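Prolyl-ACP dehydrogenase (Oscillatoria sp., PDB 4IRN) oxidises a prolyl group carried on an acyl carrier protein, with FAD as cofactor, in the biosynthesis of the cyanotoxin anatoxin-a. Local coordinates at residues Gln78-Glu82 with Phe83-Gly87; Ala349-Glu352 with Ala353-Asn357; Val318-Lys321 with Leu322-Lys326; Ile45-Arg48 with Lys49-Ile52. One frame throughout, in Å; residues are numbered along the deposited sequence.

Along the chain the order is contact 4, contact 1, contact 3, contact 2. Contacts 4 and 1 belong to the N-terminal helical part of the acyl-CoA dehydrogenase fold, on helix 42-58 and at the end of helix 74-83; their centres are 15 Å apart and they touch, Phe83 packing on Phe47, Lys50 and Val51. Contacts 3 and 2 lie on the successive C-terminal helices 316-344 and 350-375, with centres 26 Å apart and nearest atoms about 14 Å apart. Contact 3 meets FAD and neighbouring subunits, contact 2 starts a helix near another subunit, and contacts 4 and 1 are packing within one chain.

Contact 1. Residues Gln78-Glu82 with Phe83-Gly87; sequences QKCSE and FGVHG
Val85 N and Gly84 N both bond to Cys80 O where helix 74-83 stops in a Schellman motif, with Gly84 as the C-prime residue. The two N-H groups reach the carbonyl oxygen from opposite faces of its plane. Val85 N lies 3.0 Å from Cys80 O and completes the turn that closes the helix. Gly84 makes this reversal with a phi of 117°, at which a side chain would be jammed against the preceding carbonyl oxygen. One residue earlier, Phe83 N still donates to Lys79 O in the ordinary helical way.

The tight part lies on the buried side. There CG2 of Val85 packs 3.8 Å from CB of Cys80. The His86 ring folds back against the helix, its ND1 lying 3.4 Å from Ser81 CA and its CE1 reaching over toward the Ser81 backbone N. With CG anti to its own carbonyl carbon (chi1 -54°), the imidazole is turned back onto this last turn. Trp77 and His127 meet the same ring, and Met124 of helix 118-138 touches both Cys80 and His86, so the helix end is packed against the N-terminal helical bundle. The Phe83 ring leaves the turn to stack on Phe54 of helix 42-58.

The opposite character prevails at Lys79 and Glu82, which are exposed and point away from the turn. Between the helix end and the departing chain sits a water that donates to Ser81 O at 2.7 Å and accepts a weak bond from Gly87 N at 3.5 Å.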
loop_
_atom_site.group_PDB
_atom_site.type_symbol
_atom_site.label_atom_id
_atom_site.label_comp_id
_atom_site.label_asym_id
_atom_site.label_seq_id
_atom_site.Cartn_x
_atom_site.Cartn_y
_atom_site.Cartn_z
ATOM N N GLN A 78 16.863 23.957 29.252
ATOM C CA GLN A 78 17.771 25.027 29.685
ATOM C C GLN A 78 19.096 24.992 28.928
ATOM O O GLN A 78 19.551 26.026 28.461
ATOM C CB GLN A 78 18.030 24.941 31.199
ATOM C CG GLN A 78 16.869 25.384 32.101
ATOM C CD GLN A 78 16.994 24.918 33.558
ATOM O OE1 GLN A 78 17.997 24.329 33.982
ATOM N NE2 GLN A 78 15.897 24.978 34.305
ATOM N N LYS A 79 19.689 23.800 28.780
ATOM C CA LYS A 79 20.954 23.579 28.062
ATOM C C LYS A 79 20.841 23.894 26.572
ATOM O O LYS A 79 21.771 24.464 26.003
ATOM C CB LYS A 79 21.495 22.157 28.286
ATOM C CG LYS A 79 22.148 21.968 29.637
ATOM C CD LYS A 79 22.825 20.621 29.737
ATOM C CE LYS A 79 23.450 20.377 31.086
ATOM N NZ LYS A 79 24.745 21.096 31.213
ATOM N N CYS A 80 19.695 23.548 25.961
ATOM C CA CYS A 80 19.392 23.817 24.557
ATOM C C CYS A 80 19.265 25.319 24.296
ATOM O O CYS A 80 19.767 25.802 23.280
ATOM C CB CYS A 80 18.140 23.065 24.119
ATOM S SG CYS A 80 18.425 21.315 23.758
ATOM N N SER A 81 18.626 26.058 25.230
ATOM C CA SER A 81 18.469 27.519 25.153
ATOM C C SER A 81 19.820 28.227 25.295
ATOM O O SER A 81 20.041 29.235 24.622
ATOM C CB SER A 81 17.487 28.026 26.205
ATOM O OG SER A 81 17.245 29.413 26.024
ATOM N N GLU A 82 20.723 27.685 26.163
ATOM C CA GLU A 82 22.088 28.180 26.379
ATOM C C GLU A 82 22.891 28.000 25.081
ATOM O O GLU A 82 23.685 28.875 24.732
ATOM C CB GLU A 82 22.780 27.414 27.518
ATOM C CG GLU A 82 22.356 27.811 28.920
ATOM C CD GLU A 82 22.633 26.771 29.997
ATOM O OE1 GLU A 82 23.692 26.101 29.936
ATOM O OE2 GLU A 82 21.791 26.640 30.916
ATOM N N PHE A 83 22.662 26.871 24.362
ATOM C CA PHE A 83 23.322 26.549 23.092
ATOM C C PHE A 83 22.836 27.487 21.992
ATOM O O PHE A 83 23.624 27.866 21.120
ATOM C CB PHE A 83 23.120 25.072 22.714
ATOM C CG PHE A 83 24.007 24.584 21.588
ATOM C CD1 PHE A 83 23.556 24.584 20.274
ATOM C CD2 PHE A 83 25.292 24.104 21.844
ATOM C CE1 PHE A 83 24.378 24.133 19.231
ATOM C CE2 PHE A 83 26.111 23.654 20.801
ATOM C CZ PHE A 83 25.648 23.672 19.502
ATOM N N GLY A 84 21.558 27.874 22.074
ATOM C CA GLY A 84 20.924 28.812 21.158
ATOM C C GLY A 84 19.784 28.279 20.322
ATOM O O GLY A 84 19.276 29.019 19.481
ATOM N N VAL A 85 19.354 27.019 20.553
ATOM C CA VAL A 85 18.285 26.339 19.790
ATOM C C VAL A 85 17.065 27.235 19.552
ATOM O O VAL A 85 16.711 27.507 18.401
ATOM C CB VAL A 85 17.880 24.946 20.363
ATOM C CG1 VAL A 85 16.893 24.247 19.439
ATOM C CG2 VAL A 85 19.098 24.058 20.594
ATOM N N HIS A 86 16.459 27.726 20.640
ATOM C CA HIS A 86 15.267 28.580 20.619
ATOM C C HIS A 86 15.446 29.854 19.792
ATOM O O HIS A 86 14.512 30.257 19.101
ATOM C CB HIS A 86 14.837 28.924 22.048
ATOM C CG HIS A 86 14.637 27.725 22.923
ATOM N ND1 HIS A 86 15.690 26.896 23.270
ATOM C CD2 HIS A 86 13.513 27.263 23.510
ATOM C CE1 HIS A 86 15.175 25.960 24.048
ATOM N NE2 HIS A 86 13.868 26.132 24.213
ATOM N N GLY A 87 16.646 30.437 19.845
ATOM C CA GLY A 87 16.992 31.656 19.128
ATOM C C GLY A 87 17.402 31.482 17.678
ATOM O O GLY A 87 17.600 32.488 16.990
HETATM O O HOH W 1 18.418 30.338 22.824
#

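Contact 2. Residues Ala349-Glu352 with Ala353-Asn357; sequences ALLE and ASMAN
Four successive i to i+4 backbone bonds, from Ala353 N to Ala349 O through to Ala356 N to Glu352 O, set the first turns of helix 350-375, with Ala349 at the N-cap position. Ser354 adds a side-chain bond to this pattern: its OG donates to Leu350 O at 2.7 Å, while Ser354 N reaches the same Leu350 O at 3.0 Å. The two donors approach from opposite faces of the carbonyl plane. OG stands beside its own backbone N (chi1 -61°), which turns the hydroxyl back along the helix to that oxygen. Arg280 NH1 is a further partner of this buried hydroxyl.

On another side of the helix Met355 bends at its last torsion, and its SD lies 4.2 Å from Leu351 CD1, a loose apolar touch. The methionine CG is closer to the backbone, 3.3 Å from Leu351 O. Beyond these residues Met355 meets Tyr335 of helix 316-344 and Glu330 of the second subunit, while Leu350 and Leu351 pack on Phe413. A serine hydroxyl bonded to the i-4 carbonyl is a familiar feature within helices; here it lies in the first turns of helix 350-375, in the C-terminal helical domain of the acyl-CoA dehydrogenase fold.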
loop_
_atom_site.group_PDB
_atom_site.type_symbol
_atom_site.label_atom_id
_atom_site.label_comp_id
_atom_site.label_asym_id
_atom_site.label_seq_id
_atom_site.Cartn_x
_atom_site.Cartn_y
_atom_site.Cartn_z
ATOM N N ALA A 349 4.295 29.419 1.788
ATOM C CA ALA A 349 4.469 27.992 1.559
ATOM C C ALA A 349 3.533 27.076 2.371
ATOM O O ALA A 349 3.989 26.043 2.875
ATOM C CB ALA A 349 5.931 27.611 1.774
ATOM N N LEU A 350 2.223 27.404 2.449
ATOM C CA LEU A 350 1.253 26.574 3.178
ATOM C C LEU A 350 1.015 25.224 2.493
ATOM O O LEU A 350 0.882 24.214 3.180
ATOM C CB LEU A 350 -0.065 27.322 3.426
ATOM C CG LEU A 350 -1.077 26.671 4.386
ATOM C CD1 LEU A 350 -0.686 26.866 5.842
ATOM C CD2 LEU A 350 -2.440 27.245 4.173
ATOM N N LEU A 351 0.991 25.199 1.152
ATOM C CA LEU A 351 0.840 23.962 0.381
ATOM C C LEU A 351 2.054 23.054 0.601
ATOM O O LEU A 351 1.880 21.869 0.846
ATOM C CB LEU A 351 0.672 24.283 -1.125
ATOM C CG LEU A 351 0.788 23.120 -2.136
ATOM C CD1 LEU A 351 -0.349 22.112 -1.980
ATOM C CD2 LEU A 351 0.848 23.646 -3.548
ATOM N N GLU A 352 3.270 23.620 0.530
ATOM C CA GLU A 352 4.519 22.885 0.694
ATOM C C GLU A 352 4.717 22.379 2.117
ATOM O O GLU A 352 5.253 21.287 2.295
ATOM C CB GLU A 352 5.713 23.708 0.202
ATOM C CG GLU A 352 5.763 23.851 -1.315
ATOM C CD GLU A 352 4.811 24.842 -1.970
ATOM O OE1 GLU A 352 4.208 25.676 -1.254
ATOM O OE2 GLU A 352 4.681 24.794 -3.215
ATOM N N ALA A 353 4.268 23.151 3.122
ATOM C CA ALA A 353 4.352 22.784 4.539
ATOM C C ALA A 353 3.386 21.644 4.842
ATOM O O ALA A 353 3.723 20.757 5.629
ATOM C CB ALA A 353 4.030 23.984 5.412
ATOM N N SER A 354 2.196 21.660 4.200
ATOM C CA SER A 354 1.161 20.640 4.360
ATOM C C SER A 354 1.603 19.325 3.746
ATOM O O SER A 354 1.388 18.278 4.349
ATOM C CB SER A 354 -0.153 21.106 3.751
ATOM O OG SER A 354 -0.612 22.287 4.391
ATOM N N MET A 355 2.260 19.382 2.565
ATOM C CA MET A 355 2.806 18.215 1.859
ATOM C C MET A 355 3.934 17.583 2.681
ATOM O O MET A 355 4.009 16.352 2.771
ATOM C CB MET A 355 3.328 18.609 0.473
ATOM C CG MET A 355 2.229 18.920 -0.516
ATOM S SD MET A 355 2.852 19.343 -2.154
ATOM C CE MET A 355 3.078 17.765 -2.806
ATOM N N ALA A 356 4.790 18.434 3.297
ATOM C CA ALA A 356 5.902 18.015 4.141
ATOM C C ALA A 356 5.389 17.305 5.394
ATOM O O ALA A 356 5.822 16.190 5.678
ATOM C CB ALA A 356 6.756 19.212 4.522
ATOM N N ASN A 357 4.429 17.918 6.094
ATOM C CA ASN A 357 3.832 17.366 7.297
ATOM C C ASN A 357 3.151 16.033 7.028
ATOM O O ASN A 357 3.368 15.074 7.765
ATOM C CB ASN A 357 2.853 18.357 7.889
ATOM C CG ASN A 357 2.614 18.129 9.349
ATOM O OD1 ASN A 357 1.683 17.434 9.742
ATOM N ND2 ASN A 357 3.458 18.705 10.179
#

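Contact 3. Residues Val318-Lys321 with Leu322-Lys326. With FAD (flavin-adenine dinucleotide), chain J.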
loop_
_atom_site.group_PDB
_atom_site.type_symbol
_atom_site.label_atom_id
_atom_site.label_comp_id
_atom_site.label_asym_id
_atom_site.label_seq_id
_atom_site.Cartn_x
_atom_site.Cartn_y
_atom_site.Cartn_z
ATOM N N VAL A 318 14.133 -8.620 4.362
ATOM C CA VAL A 318 14.749 -7.785 5.396
ATOM C C VAL A 318 15.427 -6.578 4.727
ATOM O O VAL A 318 15.182 -5.449 5.140
ATOM C CB VAL A 318 15.719 -8.601 6.291
ATOM C CG1 VAL A 318 16.446 -7.714 7.296
ATOM C CG2 VAL A 318 14.993 -9.736 7.006
ATOM N N ALA A 319 16.253 -6.809 3.688
ATOM C CA ALA A 319 16.958 -5.750 2.966
ATOM C C ALA A 319 16.034 -4.724 2.316
ATOM O O ALA A 319 16.396 -3.569 2.176
ATOM C CB ALA A 319 17.874 -6.359 1.935
ATOM N N ASN A 320 14.828 -5.138 1.942
ATOM C CA ASN A 320 13.867 -4.252 1.296
ATOM C C ASN A 320 13.300 -3.243 2.263
ATOM O O ASN A 320 13.014 -2.123 1.856
ATOM C CB ASN A 320 12.752 -5.043 0.583
ATOM C CG ASN A 320 11.951 -4.217 -0.386
ATOM O OD1 ASN A 320 12.475 -3.344 -1.069
ATOM N ND2 ASN A 320 10.667 -4.491 -0.480
ATOM N N LYS A 321 13.190 -3.617 3.550
ATOM C CA LYS A 321 12.694 -2.712 4.601
ATOM C C LYS A 321 13.662 -1.555 4.786
ATOM O O LYS A 321 13.247 -0.441 5.080
ATOM C CB LYS A 321 12.495 -3.440 5.932
ATOM C CG LYS A 321 11.367 -4.426 5.918
ATOM C CD LYS A 321 11.503 -5.418 7.056
ATOM C CE LYS A 321 10.303 -6.317 7.222
ATOM N NZ LYS A 321 9.011 -5.628 6.999
ATOM N N LEU A 322 14.954 -1.834 4.579
ATOM C CA LEU A 322 16.002 -0.827 4.658
ATOM C C LEU A 322 16.088 0.028 3.393
ATOM O O LEU A 322 16.370 1.208 3.484
ATOM C CB LEU A 322 17.350 -1.449 5.042
ATOM C CG LEU A 322 17.316 -2.091 6.414
ATOM C CD1 LEU A 322 18.294 -3.197 6.514
ATOM C CD2 LEU A 322 17.494 -1.063 7.492
ATOM N N VAL A 323 15.757 -0.538 2.229
ATOM C CA VAL A 323 15.670 0.157 0.935
ATOM C C VAL A 323 14.478 1.137 1.016
ATOM O O VAL A 323 14.623 2.300 0.630
ATOM C CB VAL A 323 15.567 -0.837 -0.259
ATOM C CG1 VAL A 323 15.366 -0.097 -1.579
ATOM C CG2 VAL A 323 16.804 -1.733 -0.343
ATOM N N GLU A 324 13.340 0.693 1.605
ATOM C CA GLU A 324 12.150 1.538 1.801
ATOM C C GLU A 324 12.430 2.669 2.800
ATOM O O GLU A 324 11.999 3.803 2.585
ATOM C CB GLU A 324 10.927 0.712 2.238
ATOM C CG GLU A 324 10.334 -0.163 1.141
ATOM C CD GLU A 324 9.708 0.537 -0.053
ATOM O OE1 GLU A 324 9.205 1.673 0.103
ATOM O OE2 GLU A 324 9.685 -0.075 -1.145
ATOM N N MET A 325 13.198 2.364 3.864
ATOM C CA MET A 325 13.620 3.341 4.875
ATOM C C MET A 325 14.502 4.415 4.232
ATOM O O MET A 325 14.347 5.595 4.549
ATOM C CB MET A 325 14.356 2.662 6.047
ATOM C CG MET A 325 13.425 2.057 7.079
ATOM S SD MET A 325 14.302 1.142 8.371
ATOM C CE MET A 325 14.530 2.405 9.535
ATOM N N LYS A 326 15.392 4.002 3.302
ATOM C CA LYS A 326 16.286 4.885 2.547
ATOM C C LYS A 326 15.500 5.830 1.625
ATOM O O LYS A 326 15.730 7.041 1.665
ATOM C CB LYS A 326 17.363 4.081 1.780
ATOM C CG LYS A 326 18.366 4.931 0.982
ATOM C CD LYS A 326 19.238 5.848 1.846
ATOM C CE LYS A 326 20.134 6.708 0.995
ATOM N NZ LYS A 326 20.934 7.648 1.819
HETATM P PA FAD J . 15.008 -13.462 14.184
HETATM O O1A FAD J . 15.315 -14.870 13.834
HETATM O O2A FAD J . 15.990 -12.704 15.090
HETATM O O5B FAD J . 14.710 -12.604 12.874
HETATM C C5B FAD J . 15.397 -11.364 12.614
HETATM C C4B FAD J . 14.644 -10.774 11.454
HETATM O O4B FAD J . 15.110 -11.362 10.229
HETATM C C3B FAD J . 13.136 -11.003 11.536
HETATM O O3B FAD J . 12.455 -9.757 11.564
HETATM C C2B FAD J . 12.770 -11.853 10.312
HETATM O O2B FAD J . 11.759 -11.177 9.585
HETATM C C1B FAD J . 14.039 -11.871 9.457
HETATM N N9A FAD J . 14.412 -13.196 8.974
HETATM C C8A FAD J . 15.067 -14.183 9.670
HETATM N N7A FAD J . 15.213 -15.308 9.009
HETATM C C5A FAD J . 14.615 -15.044 7.781
HETATM C C6A FAD J . 14.437 -15.833 6.620
HETATM N N6A FAD J . 14.798 -17.111 6.520
HETATM N N1A FAD J . 13.820 -15.256 5.564
HETATM C C2A FAD J . 13.407 -13.994 5.676
HETATM N N3A FAD J . 13.512 -13.165 6.716
HETATM C C4A FAD J . 14.128 -13.746 7.746
HETATM N N1 FAD J . 9.005 -18.538 21.729
HETATM C C2 FAD J . 8.845 -19.728 22.431
HETATM O O2 FAD J . 9.486 -20.736 22.145
HETATM N N3 FAD J . 7.958 -19.800 23.482
HETATM C C4 FAD J . 7.168 -18.769 23.929
HETATM O O4 FAD J . 6.408 -18.945 24.880
HETATM C C4X FAD J . 7.338 -17.505 23.195
HETATM N N5 FAD J . 6.640 -16.460 23.587
HETATM C C5X FAD J . 6.839 -15.256 22.914
HETATM C C6 FAD J . 6.092 -14.145 23.310
HETATM C C7 FAD J . 6.231 -12.913 22.682
HETATM C C7M FAD J . 5.362 -11.756 23.115
HETATM C C8 FAD J . 7.160 -12.778 21.626
HETATM C C8M FAD J . 7.360 -11.461 20.917
HETATM C C9 FAD J . 7.907 -13.882 21.231
HETATM C C9A FAD J . 7.763 -15.126 21.850
HETATM N N10 FAD J . 8.504 -16.277 21.468
HETATM C C10 FAD J . 8.299 -17.475 22.104
HETATM C "C1'" FAD J . 9.544 -16.141 20.427
HETATM C "C2'" FAD J . 8.919 -15.760 19.093
HETATM O "O2'" FAD J . 8.368 -16.908 18.450
HETATM C "C3'" FAD J . 9.928 -15.033 18.203
HETATM O "O3'" FAD J . 9.563 -13.666 18.019
HETATM C "C4'" FAD J . 10.199 -15.701 16.855
HETATM O "O4'" FAD J . 10.786 -16.966 17.159
HETATM C "C5'" FAD J . 11.136 -14.872 16.001
HETATM O "O5'" FAD J . 12.172 -14.476 16.927
HETATM P P FAD J . 13.316 -13.514 16.494
HETATM O O1P FAD J . 12.873 -12.115 16.325
HETATM O O2P FAD J . 14.363 -14.003 17.476
HETATM O O3P FAD J . 13.735 -13.876 14.995
#
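Glu324 N donates to Asn320 O at 2.8 Å, a fairly straight bond (158° at the hydrogen) within helix 316-344. Val323 N bonds to Ala319 O, and Leu322 N makes a weak bond to that oxygen. Met325 N bonds to Lys321 O.

Aliphatic carbons make van der Waals contacts with oxygens of the preceding turn. Val323 CG2 lies beside Ala319 O, and Val323 CB is 4.1 Å from OD1 of Asn320, whose side chain crosses it at a slant. Val318 turns the other way: its CG2 meets the ribose of the FAD adenosine, 3.4 Å from C1B and 3.6 Å from O4B. This FAD is also hydrogen-bonded to Thr195 and Ala162 of the fourth subunit, so its pocket lies between subunits. Leu322 packs on Leu295, Ser298 and Ala302 of helix 285-304.

The charged ends find partners elsewhere. Glu324, bent at chi2 (-66°), gives OE2 to a salt bridge with Arg407 of the second subunit, which also forms a weak hydrogen bond to Asn320 OD1. Lys321 NZ pairs with Glu373 of the same chain.

The same short piece of helix thus offers the cofactor a hydrocarbon surface at one end and carboxylate and amide oxygens to a neighbouring subunit. The salt bridge to Arg407, with only a weak bond to Asn320 OD1 beside it, would probably steady Glu324 as an anion at the subunit boundary.

Contact 4. Residues Ile45-Arg48 with Lys49-Ile52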
loop_
_atom_site.group_PDB
_atom_site.type_symbol
_atom_site.label_atom_id
_atom_site.label_comp_id
_atom_site.label_asym_id
_atom_site.label_seq_id
_atom_site.Cartn_x
_atom_site.Cartn_y
_atom_site.Cartn_z
ATOM N N ILE A 45 27.947 21.952 7.593
ATOM C CA ILE A 45 28.343 20.576 7.955
ATOM C C ILE A 45 28.880 20.592 9.406
ATOM O O ILE A 45 28.442 19.781 10.230
ATOM C CB ILE A 45 29.411 19.952 6.996
ATOM C CG1 ILE A 45 29.056 20.038 5.486
ATOM C CG2 ILE A 45 29.846 18.538 7.426
ATOM C CD1 ILE A 45 27.958 19.145 4.946
ATOM N N GLN A 46 29.809 21.529 9.701
ATOM C CA GLN A 46 30.430 21.701 11.018
ATOM C C GLN A 46 29.464 22.089 12.112
ATOM O O GLN A 46 29.588 21.577 13.214
ATOM C CB GLN A 46 31.611 22.696 10.994
ATOM C CG GLN A 46 32.911 22.241 10.313
ATOM C CD GLN A 46 33.484 20.958 10.860
ATOM O OE1 GLN A 46 33.270 19.866 10.315
ATOM N NE2 GLN A 46 34.305 21.078 11.886
ATOM N N PHE A 47 28.509 22.987 11.834
ATOM C CA PHE A 47 27.516 23.402 12.836
ATOM C C PHE A 47 26.578 22.267 13.217
ATOM O O PHE A 47 26.300 22.083 14.405
ATOM C CB PHE A 47 26.741 24.669 12.422
ATOM C CG PHE A 47 25.757 25.160 13.463
ATOM C CD1 PHE A 47 26.191 25.572 14.716
ATOM C CD2 PHE A 47 24.397 25.211 13.189
ATOM C CE1 PHE A 47 25.280 26.003 15.686
ATOM C CE2 PHE A 47 23.488 25.662 14.154
ATOM C CZ PHE A 47 23.937 26.058 15.393
ATOM N N ARG A 48 26.108 21.488 12.213
ATOM C CA ARG A 48 25.242 20.321 12.420
ATOM C C ARG A 48 25.995 19.261 13.231
ATOM O O ARG A 48 25.416 18.666 14.143
ATOM C CB ARG A 48 24.751 19.759 11.076
ATOM C CG ARG A 48 23.692 18.672 11.208
ATOM C CD ARG A 48 23.400 18.002 9.884
ATOM N NE ARG A 48 22.706 16.724 10.053
ATOM C CZ ARG A 48 23.307 15.538 10.066
ATOM N NH1 ARG A 48 24.624 15.451 9.925
ATOM N NH2 ARG A 48 22.597 14.430 10.229
ATOM N N LYS A 49 27.289 19.066 12.924
ATOM C CA LYS A 49 28.186 18.132 13.612
ATOM C C LYS A 49 28.354 18.571 15.070
ATOM O O LYS A 49 28.379 17.725 15.958
ATOM C CB LYS A 49 29.550 18.054 12.898
ATOM C CG LYS A 49 30.352 16.804 13.213
ATOM C CD LYS A 49 31.780 16.909 12.672
ATOM C CE LYS A 49 32.640 15.730 13.071
ATOM N NZ LYS A 49 33.004 15.750 14.518
ATOM N N LYS A 50 28.430 19.895 15.317
ATOM C CA LYS A 50 28.539 20.489 16.653
ATOM C C LYS A 50 27.232 20.268 17.439
ATOM O O LYS A 50 27.292 20.005 18.646
ATOM C CB LYS A 50 28.867 21.990 16.537
ATOM C CG LYS A 50 29.205 22.685 17.852
ATOM C CD LYS A 50 29.196 24.194 17.692
ATOM C CE LYS A 50 29.249 24.914 19.013
ATOM N NZ LYS A 50 28.948 26.359 18.855
ATOM N N VAL A 51 26.062 20.355 16.741
ATOM C CA VAL A 51 24.726 20.131 17.312
ATOM C C VAL A 51 24.593 18.659 17.749
ATOM O O VAL A 51 24.158 18.411 18.875
ATOM C CB VAL A 51 23.577 20.590 16.366
ATOM C CG1 VAL A 51 22.206 20.202 16.921
ATOM C CG2 VAL A 51 23.630 22.097 16.121
ATOM N N ILE A 52 25.000 17.696 16.877
ATOM C CA ILE A 52 24.960 16.252 17.159
ATOM C C ILE A 52 25.810 15.929 18.395
ATOM O O ILE A 52 25.305 15.291 19.316
ATOM C CB ILE A 52 25.348 15.383 15.914
ATOM C CG1 ILE A 52 24.314 15.543 14.777
ATOM C CG2 ILE A 52 25.544 13.883 16.274
ATOM C CD1 ILE A 52 24.792 15.150 13.397
#
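Val51 CG2 lies over one face of the Phe47 ring, 4.1 Å from its centroid and 13° off the ring normal, in a CH-pi contact one helical turn apart. The methyl is displaced toward the rim and is nearest to CZ. Phe47 has CG anti to its backbone N (chi1 -177°), which lays the ring along the helix toward Val51; the two side chains cross at an angle. The backbone bond from Val51 N to Phe47 O joins the same two residues.

Arg48 and Ile52 repeat the idea with a flat polar group. The arginine runs extended from CG to NE, and Ile52 CD1 sits 3.4 Å above one face of its guanidinium, 3.5 Å from NH1. A methyl over the face leaves the N-H groups in the plane to point elsewhere: NH2 bonds to OE1 of Gln109, and Tyr106 forms a cation-pi contact with the arginine.

Gln46 and Lys49 lie side by side, pointing the same way on the exposed side, with OE1 of Gln46 4.1 Å from CD of Lys49.

Phe47 and Val51 lie between helix 74-83 and helix 101-114, and Arg48 and Ile52 also meet helix 101-114. This is the i to i+4 packing of an amphipathic helix, here helix 42-58 of the N-terminal helical domain of the acyl-CoA dehydrogenase fold.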